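Local coordinates for putative uncharacterized protein (Pyrococcus furiosus, PDB 3V68) that is of unknown function but may bind double-stranded DNA, at residues 60-63 with 68-71; 225-230 with 235-240. All coordinates share one frame; numbering follows the deposited sequence. Where two conformers were deposited one is given.

Contact 1 (60-63 with 68-71); sequences IKIE and EKLK
I62 and K69 meet where the loop after helix 54-58 turns into helix 66-73. Their CA atoms lie 5.7 Å apart. I62 directs its CB toward the helix, and the touching branch is CG2. This methyl sits anti to the backbone N, beside the carbonyl carbon, while CG1 lies beside the N (chi1 -52°). CG2 is thereby set 3.6 Å from K69 CA and 3.7 Å from K69 CB, and it also touches K69 CG. The methyl thus rests on the helix backbone and the root of the lysine chain.

K69 leaves the helix with CG anti to its carbonyl carbon, and the chain is extended from there on. This shape carries its methylenes past the loop backbone. K69 CE comes 3.5 Å from I62 O, and K69 CG lies 3.9 Å from E63 O. These are van der Waals contacts of CH groups with carbonyl oxygens. The ammonium reaches past the loop to a salt bridge with E113.

E63 takes part through its backbone, since its CB points away from the helix. E63 O is 3.8 Å from E68 CB. E68 OE1 accepts a hydrogen bond from S65 N, the side-chain-to-backbone half of a capping box at the start of helix 66-73.

Beyond the pair, I62 and K69 both touch I109 of helix 91-110, and I62 also reaches V78 of helix 76-83. The contact closes a short loop-to-helix connection against these helices. I62 and K69 bury most of the surface, E63 and E68 the rest; the total is 177 Å², both sides summed. The chemistry is mixed: the lysine gives its carbon chain to the loop and its charge to E113. Direct cohesion between the two segments rests on van der Waals packing.

Contact 2 (225-230 with 235-240); sequences AAREML and LKVDVP
L230, L235 and R227 carry this contact, in which the chain after helix 219-231 folds back along the helix. L230 has the most surface buried. Its CD1 packs on V237 CG1 at 3.7 Å, the two side chains crossing at about a right angle. Its CD2 meets L235 CD1 more loosely, at 4.1 Å. L235 CB also rests 3.5 Å from L230 O. That oxygen accepts a hydrogen bond from L235 N (3.0 Å). One water donates to both R227 O and L235 O, tying the two backbones a second time.

R227 reaches across with its chain extended from CG to NE. It grips D238 side-on: NE bonds OD2 at 2.9 Å and NH2 bonds OD1 at 3.1 Å. Both oxygens are met on the syn side, and the N-H of NE points almost straight at OD2 (170°). The two planes are tilted 27° to each other, so the two-bond pairing is not flat. V237 CG2 sits over one guanidinium face, 3.7 Å above the plane and offset toward the rim.

Other polar links extend the network. R227 NH1 donates to the carbonyls of I116 and R223, and D238 OD1 also forms a salt bridge with R107. A leucine in place of R227 would probably leave D238 with one salt-bridge partner fewer and deprive the I116 and R223 carbonyls of a donor.

An apolar patch of two leucines and a valine is thus flanked by a two-bond ion pair. The paired carboxylate probably offsets the like charges of R227 and R107, which lie close together. Packing, one direct and one water-mediated backbone link, and the ion pair together hold the loop on the helix.

Overall arrangement
Both contacts join a helix to nearby loop chain, but in opposite order. In contact 1 the loop precedes helix 66-73; in contact 2 it follows helix 219-231. Contact 1 belongs to the first DUF2666 region of the chain and contact 2 to the second. Their centres are 16 Å apart, but the segments touch through L70, which points away from 60-63: its CD2 lies 3.5 Å from L230 CD2 and 3.8 Å from L235 CD1. Helix 91-110 packs against both, with I109 on contact 1 and L110 on L70 and L230. Contact 2 is the more central: its centre lies about 9 Å from the chain centre, against about 19 Å for that of contact 1. A bound MPD, probably from the crystallisation liquor, lies about 4 Å from the R227 side chain.

Contact 1 (60-63 with 68-71)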
ATOM      1  N   ILE A  60      -1.429  -3.206  18.453  1.00 26.98           N
ATOM      2  CA  ILE A  60      -0.571  -4.381  18.636  1.00 27.20           C
ATOM      3  C   ILE A  60       0.879  -3.933  18.797  1.00 27.56           C
ATOM      4  O   ILE A  60       1.384  -3.136  18.000  1.00 27.75           O
ATOM      5  CB  ILE A  60      -0.700  -5.396  17.466  1.00 27.17           C
ATOM      6  CG1 ILE A  60      -2.109  -6.004  17.434  1.00 26.93           C
ATOM      7  CG2 ILE A  60       0.356  -6.505  17.576  1.00 26.85           C
ATOM      8  CD1 ILE A  60      -2.392  -6.852  16.207  1.00 26.57           C
ATOM      9  N   LYS A  61       1.534  -4.439  19.838  1.00 27.78           N
ATOM     10  CA  LYS A  61       2.907  -4.052  20.136  1.00 27.90           C
ATOM     11  C   LYS A  61       3.913  -4.992  19.490  1.00 27.44           C
ATOM     12  O   LYS A  61       3.902  -6.204  19.728  1.00 27.69           O
ATOM     13  CB  LYS A  61       3.132  -3.932  21.651  1.00 28.32           C
ATOM     14  CG  LYS A  61       2.288  -2.842  22.334  1.00 29.57           C
ATOM     15  CD  LYS A  61       2.923  -1.443  22.279  1.00 31.53           C
ATOM     16  CE  LYS A  61       2.708  -0.730  20.942  1.00 32.35           C
ATOM     17  NZ  LYS A  61       1.269  -0.511  20.610  1.00 33.29           N
ATOM     18  N   ILE A  62       4.763  -4.415  18.646  1.00 26.76           N
ATOM     19  CA  ILE A  62       5.833  -5.140  17.980  1.00 26.11           C
ATOM     20  C   ILE A  62       7.143  -4.484  18.412  1.00 25.58           C
ATOM     21  O   ILE A  62       7.486  -3.391  17.955  1.00 25.65           O
ATOM     22  CB  ILE A  62       5.675  -5.107  16.435  1.00 26.09           C
ATOM     23  CG1 ILE A  62       4.267  -5.554  15.996  1.00 26.34           C
ATOM     24  CG2 ILE A  62       6.756  -5.943  15.763  1.00 26.45           C
ATOM     25  CD1 ILE A  62       3.968  -7.042  16.143  1.00 26.83           C
ATOM     26  N   GLU A  63       7.862  -5.160  19.303  1.00 24.96           N
ATOM     27  CA  GLU A  63       9.034  -4.585  19.962  1.00 24.33           C
ATOM     28  C   GLU A  63      10.354  -4.985  19.308  1.00 23.23           C
ATOM     29  O   GLU A  63      10.442  -6.020  18.642  1.00 23.04           O
ATOM     30  CB  GLU A  63       9.061  -4.998  21.439  1.00 24.73           C
ATOM     31  CG  GLU A  63       7.946  -4.400  22.296  1.00 26.41           C
ATOM     32  CD  GLU A  63       8.251  -2.992  22.782  1.00 27.94           C
ATOM     33  OE1 GLU A  63       9.409  -2.542  22.648  1.00 28.76           O
ATOM     34  OE2 GLU A  63       7.331  -2.333  23.308  1.00 29.67           O
ATOM     35  N   GLU A  68      13.937  -8.130  14.820  1.00 15.63           N
ATOM     36  CA  GLU A  68      13.004  -8.644  15.818  1.00 15.92           C
ATOM     37  C   GLU A  68      11.554  -8.357  15.436  1.00 15.61           C
ATOM     38  O   GLU A  68      10.675  -9.195  15.644  1.00 15.78           O
ATOM     39  CB  GLU A  68      13.321  -8.071  17.199  1.00 16.42           C
ATOM     40  CG  GLU A  68      14.610  -8.619  17.784  1.00 18.22           C
ATOM     41  CD  GLU A  68      14.922  -8.064  19.157  1.00 20.94           C
ATOM     42  OE1 GLU A  68      15.007  -6.826  19.309  1.00 21.38           O
ATOM     43  OE2 GLU A  68      15.112  -8.876  20.084  1.00 23.90           O
ATOM     44  N   LYS A  69      11.319  -7.177  14.865  1.00 15.36           N
ATOM     45  CA  LYS A  69       9.986  -6.799  14.404  1.00 15.21           C
ATOM     46  C   LYS A  69       9.520  -7.706  13.270  1.00 14.96           C
ATOM     47  O   LYS A  69       8.366  -8.136  13.250  1.00 14.87           O
ATOM     48  CB  LYS A  69       9.946  -5.330  13.978  1.00 15.39           C
ATOM     49  CG  LYS A  69      10.057  -4.352  15.138  1.00 16.73           C
ATOM     50  CD  LYS A  69       9.987  -2.920  14.654  1.00 19.19           C
ATOM     51  CE  LYS A  69       9.925  -1.949  15.819  1.00 21.17           C
ATOM     52  NZ  LYS A  69       9.977  -0.539  15.339  1.00 22.87           N
ATOM     53  N   LEU A  70      10.423  -7.996  12.335  1.00 14.69           N
ATOM     54  CA  LEU A  70      10.119  -8.901  11.227  1.00 14.52           C
ATOM     55  C   LEU A  70       9.760 -10.304  11.720  1.00 14.72           C
ATOM     56  O   LEU A  70       8.783 -10.894  11.266  1.00 14.33           O
ATOM     57  CB  LEU A  70      11.272  -8.945  10.217  1.00 14.37           C
ATOM     58  CG  LEU A  70      11.554  -7.648   9.454  1.00 14.06           C
ATOM     59  CD1 LEU A  70      12.784  -7.799   8.579  1.00 13.64           C
ATOM     60  CD2 LEU A  70      10.360  -7.221   8.614  1.00 14.59           C
ATOM     61  N   LYS A  71      10.546 -10.825  12.661  1.00 14.87           N
ATOM     62  CA  LYS A  71      10.241 -12.115  13.275  1.00 15.70           C
ATOM     63  C   LYS A  71       8.865 -12.094  13.958  1.00 15.43           C
ATOM     64  O   LYS A  71       8.103 -13.057  13.857  1.00 15.78           O
ATOM     65  CB  LYS A  71      11.344 -12.517  14.261  1.00 16.08           C
ATOM     66  CG  LYS A  71      11.170 -13.905  14.891  1.00 17.87           C
ATOM     67  CD  LYS A  71      11.657 -15.025  13.974  1.00 21.63           C
ATOM     68  CE  LYS A  71      11.544 -16.398  14.630  1.00 24.01           C
ATOM     69  NZ  LYS A  71      12.372 -16.526  15.867  1.00 26.28           N
TER

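Contact 2 (225-230 with 235-240)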
ATOM      1  N   ALA A 225      13.229  -2.820  -3.623  1.00  9.66           N
ATOM      2  CA  ALA A 225      14.109  -3.738  -2.920  1.00  9.67           C
ATOM      3  C   ALA A 225      13.542  -4.081  -1.547  1.00  9.49           C
ATOM      4  O   ALA A 225      13.562  -5.240  -1.146  1.00  9.87           O
ATOM      5  CB  ALA A 225      15.513  -3.164  -2.808  1.00  9.83           C
ATOM      6  N   ALA A 226      13.014  -3.079  -0.835  1.00  9.52           N
ATOM      7  CA  ALA A 226      12.376  -3.349   0.452  1.00  9.50           C
ATOM      8  C   ALA A 226      11.178  -4.284   0.301  1.00  9.21           C
ATOM      9  O   ALA A 226      11.025  -5.231   1.073  1.00  8.95           O
ATOM     10  CB  ALA A 226      11.970  -2.055   1.142  1.00 10.10           C
ATOM     11  N   ARG A 227      10.341  -4.026  -0.700  1.00  8.71           N
ATOM     12  CA  ARG A 227       9.174  -4.864  -0.949  1.00  9.05           C
ATOM     13  C   ARG A 227       9.585  -6.293  -1.304  1.00  8.97           C
ATOM     14  O   ARG A 227       8.980  -7.248  -0.823  1.00  9.39           O
ATOM     15  CB  ARG A 227       8.302  -4.255  -2.041  1.00  8.81           C
ATOM     16  CG  ARG A 227       7.467  -3.097  -1.523  1.00  9.33           C
ATOM     17  CD  ARG A 227       6.935  -2.225  -2.646  1.00 10.47           C
ATOM     18  NE  ARG A 227       5.887  -1.340  -2.141  1.00 10.82           N
ATOM     19  CZ  ARG A 227       6.108  -0.231  -1.439  1.00 11.96           C
ATOM     20  NH1 ARG A 227       7.349   0.163  -1.159  1.00 12.85           N
ATOM     21  NH2 ARG A 227       5.080   0.486  -1.014  1.00 13.03           N
ATOM     22  N   GLU A 228      10.611  -6.435  -2.140  1.00  9.12           N
ATOM     23  CA  GLU A 228      11.097  -7.761  -2.510  1.00  9.75           C
ATOM     24  C   GLU A 228      11.642  -8.519  -1.303  1.00  9.69           C
ATOM     25  O   GLU A 228      11.344  -9.704  -1.126  1.00 10.07           O
ATOM     26  CB  GLU A 228      12.144  -7.674  -3.626  1.00  9.50           C
ATOM     27  CG  GLU A 228      12.623  -9.036  -4.156  1.00 11.24           C
ATOM     28  CD  GLU A 228      11.529  -9.880  -4.799  1.00 13.34           C
ATOM     29  OE1 GLU A 228      10.474  -9.339  -5.187  1.00 12.85           O
ATOM     30  OE2 GLU A 228      11.743 -11.103  -4.938  1.00 14.60           O
ATOM     31  N   MET A 229      12.424  -7.833  -0.468  0.50  9.92           N
ATOM     32  CA  MET A 229      12.972  -8.437   0.751  0.50  9.94           C
ATOM     33  C   MET A 229      11.847  -8.942   1.655  0.50 10.19           C
ATOM     34  O   MET A 229      11.874 -10.082   2.125  0.50 10.33           O
ATOM     35  CB  MET A 229      13.863  -7.438   1.497  0.50 10.05           C
ATOM     36  CG  MET A 229      14.489  -7.981   2.781  0.50  9.55           C
ATOM     37  SD  MET A 229      13.446  -7.805   4.242  0.50  7.34           S
ATOM     38  CE  MET A 229      13.637  -6.064   4.601  0.50  8.39           C
ATOM     39  N   LEU A 230      10.848  -8.092   1.868  1.00 10.05           N
ATOM     40  CA  LEU A 230       9.680  -8.451   2.677  1.00 10.24           C
ATOM     41  C   LEU A 230       8.873  -9.616   2.098  1.00 10.57           C
ATOM     42  O   LEU A 230       8.365 -10.447   2.849  1.00 10.23           O
ATOM     43  CB  LEU A 230       8.785  -7.232   2.906  1.00  9.98           C
ATOM     44  CG  LEU A 230       9.395  -6.125   3.768  1.00 11.15           C
ATOM     45  CD1 LEU A 230       8.522  -4.894   3.712  1.00 10.97           C
ATOM     46  CD2 LEU A 230       9.649  -6.565   5.210  1.00 11.80           C
ATOM     47  N   LEU A 235       5.611 -11.167   3.757  1.00 12.03           N
ATOM     48  CA  LEU A 235       5.071  -9.905   4.245  1.00 12.09           C
ATOM     49  C   LEU A 235       4.763  -8.949   3.104  1.00 12.21           C
ATOM     50  O   LEU A 235       5.465  -8.929   2.090  1.00 12.72           O
ATOM     51  CB  LEU A 235       6.047  -9.248   5.225  1.00 11.88           C
ATOM     52  CG  LEU A 235       6.295  -9.969   6.557  1.00 12.16           C
ATOM     53  CD1 LEU A 235       7.429  -9.308   7.322  1.00 13.04           C
ATOM     54  CD2 LEU A 235       5.036 -10.043   7.424  1.00 13.74           C
ATOM     55  N   LYS A 236       3.709  -8.156   3.281  1.00 12.17           N
ATOM     56  CA  LYS A 236       3.294  -7.163   2.290  1.00 12.77           C
ATOM     57  C   LYS A 236       3.096  -5.823   2.965  1.00 12.35           C
ATOM     58  O   LYS A 236       2.690  -5.772   4.123  1.00 12.34           O
ATOM     59  CB  LYS A 236       1.978  -7.577   1.632  1.00 13.17           C
ATOM     60  CG  LYS A 236       2.051  -8.824   0.777  1.00 15.84           C
ATOM     61  CD  LYS A 236       0.662  -9.216   0.314  1.00 19.92           C
ATOM     62  CE  LYS A 236       0.708 -10.311  -0.736  1.00 22.20           C
ATOM     63  NZ  LYS A 236      -0.651 -10.589  -1.283  1.00 24.81           N
ATOM     64  N   VAL A 237       3.356  -4.744   2.229  1.00 12.25           N
ATOM     65  CA  VAL A 237       3.101  -3.391   2.730  1.00 12.39           C
ATOM     66  C   VAL A 237       2.074  -2.651   1.873  1.00 12.65           C
ATOM     67  O   VAL A 237       1.691  -1.513   2.179  1.00 13.15           O
ATOM     68  CB  VAL A 237       4.392  -2.546   2.868  1.00 12.20           C
ATOM     69  CG1 VAL A 237       5.265  -3.065   4.010  1.00 12.05           C
ATOM     70  CG2 VAL A 237       5.172  -2.483   1.545  1.00 11.59           C
ATOM     71  N   ASP A 238       1.637  -3.300   0.795  1.00 13.08           N
ATOM     72  CA  ASP A 238       0.558  -2.795  -0.053  1.00 13.52           C
ATOM     73  C   ASP A 238      -0.646  -3.723   0.118  1.00 13.98           C
ATOM     74  O   ASP A 238      -0.533  -4.930  -0.105  1.00 14.46           O
ATOM     75  CB  ASP A 238       1.007  -2.716  -1.526  1.00 13.62           C
ATOM     76  CG  ASP A 238       2.241  -1.833  -1.726  1.00 13.85           C
ATOM     77  OD1 ASP A 238       2.270  -0.710  -1.171  1.00 14.58           O
ATOM     78  OD2 ASP A 238       3.186  -2.256  -2.443  1.00 15.72           O
ATOM     79  N   VAL A 239      -1.782  -3.165   0.540  1.00 14.01           N
ATOM     80  CA  VAL A 239      -3.018  -3.940   0.749  1.00 13.87           C
ATOM     81  C   VAL A 239      -3.469  -4.608  -0.560  1.00 14.02           C
ATOM     82  O   VAL A 239      -3.625  -3.930  -1.573  1.00 14.24           O
ATOM     83  CB  VAL A 239      -4.165  -3.055   1.313  1.00 13.88           C
ATOM     84  CG1 VAL A 239      -5.498  -3.805   1.297  1.00 14.26           C
ATOM     85  CG2 VAL A 239      -3.828  -2.571   2.724  1.00 14.17           C
ATOM     86  N   PRO A 240      -3.657  -5.946  -0.546  1.00 14.10           N
ATOM     87  CA  PRO A 240      -4.107  -6.622  -1.763  1.00 14.05           C
ATOM     88  C   PRO A 240      -5.590  -6.363  -2.043  1.00 14.21           C
ATOM     89  O   PRO A 240      -6.467  -6.875  -1.330  1.00 14.20           O
ATOM     90  CB  PRO A 240      -3.828  -8.101  -1.463  1.00 13.97           C
ATOM     91  CG  PRO A 240      -3.904  -8.206   0.016  1.00 14.51           C
ATOM     92  CD  PRO A 240      -3.401  -6.895   0.555  1.00 13.81           C
TER
HETATM   93  O   HOH W   1       6.288  -7.418  -0.024  1.00 14.78           O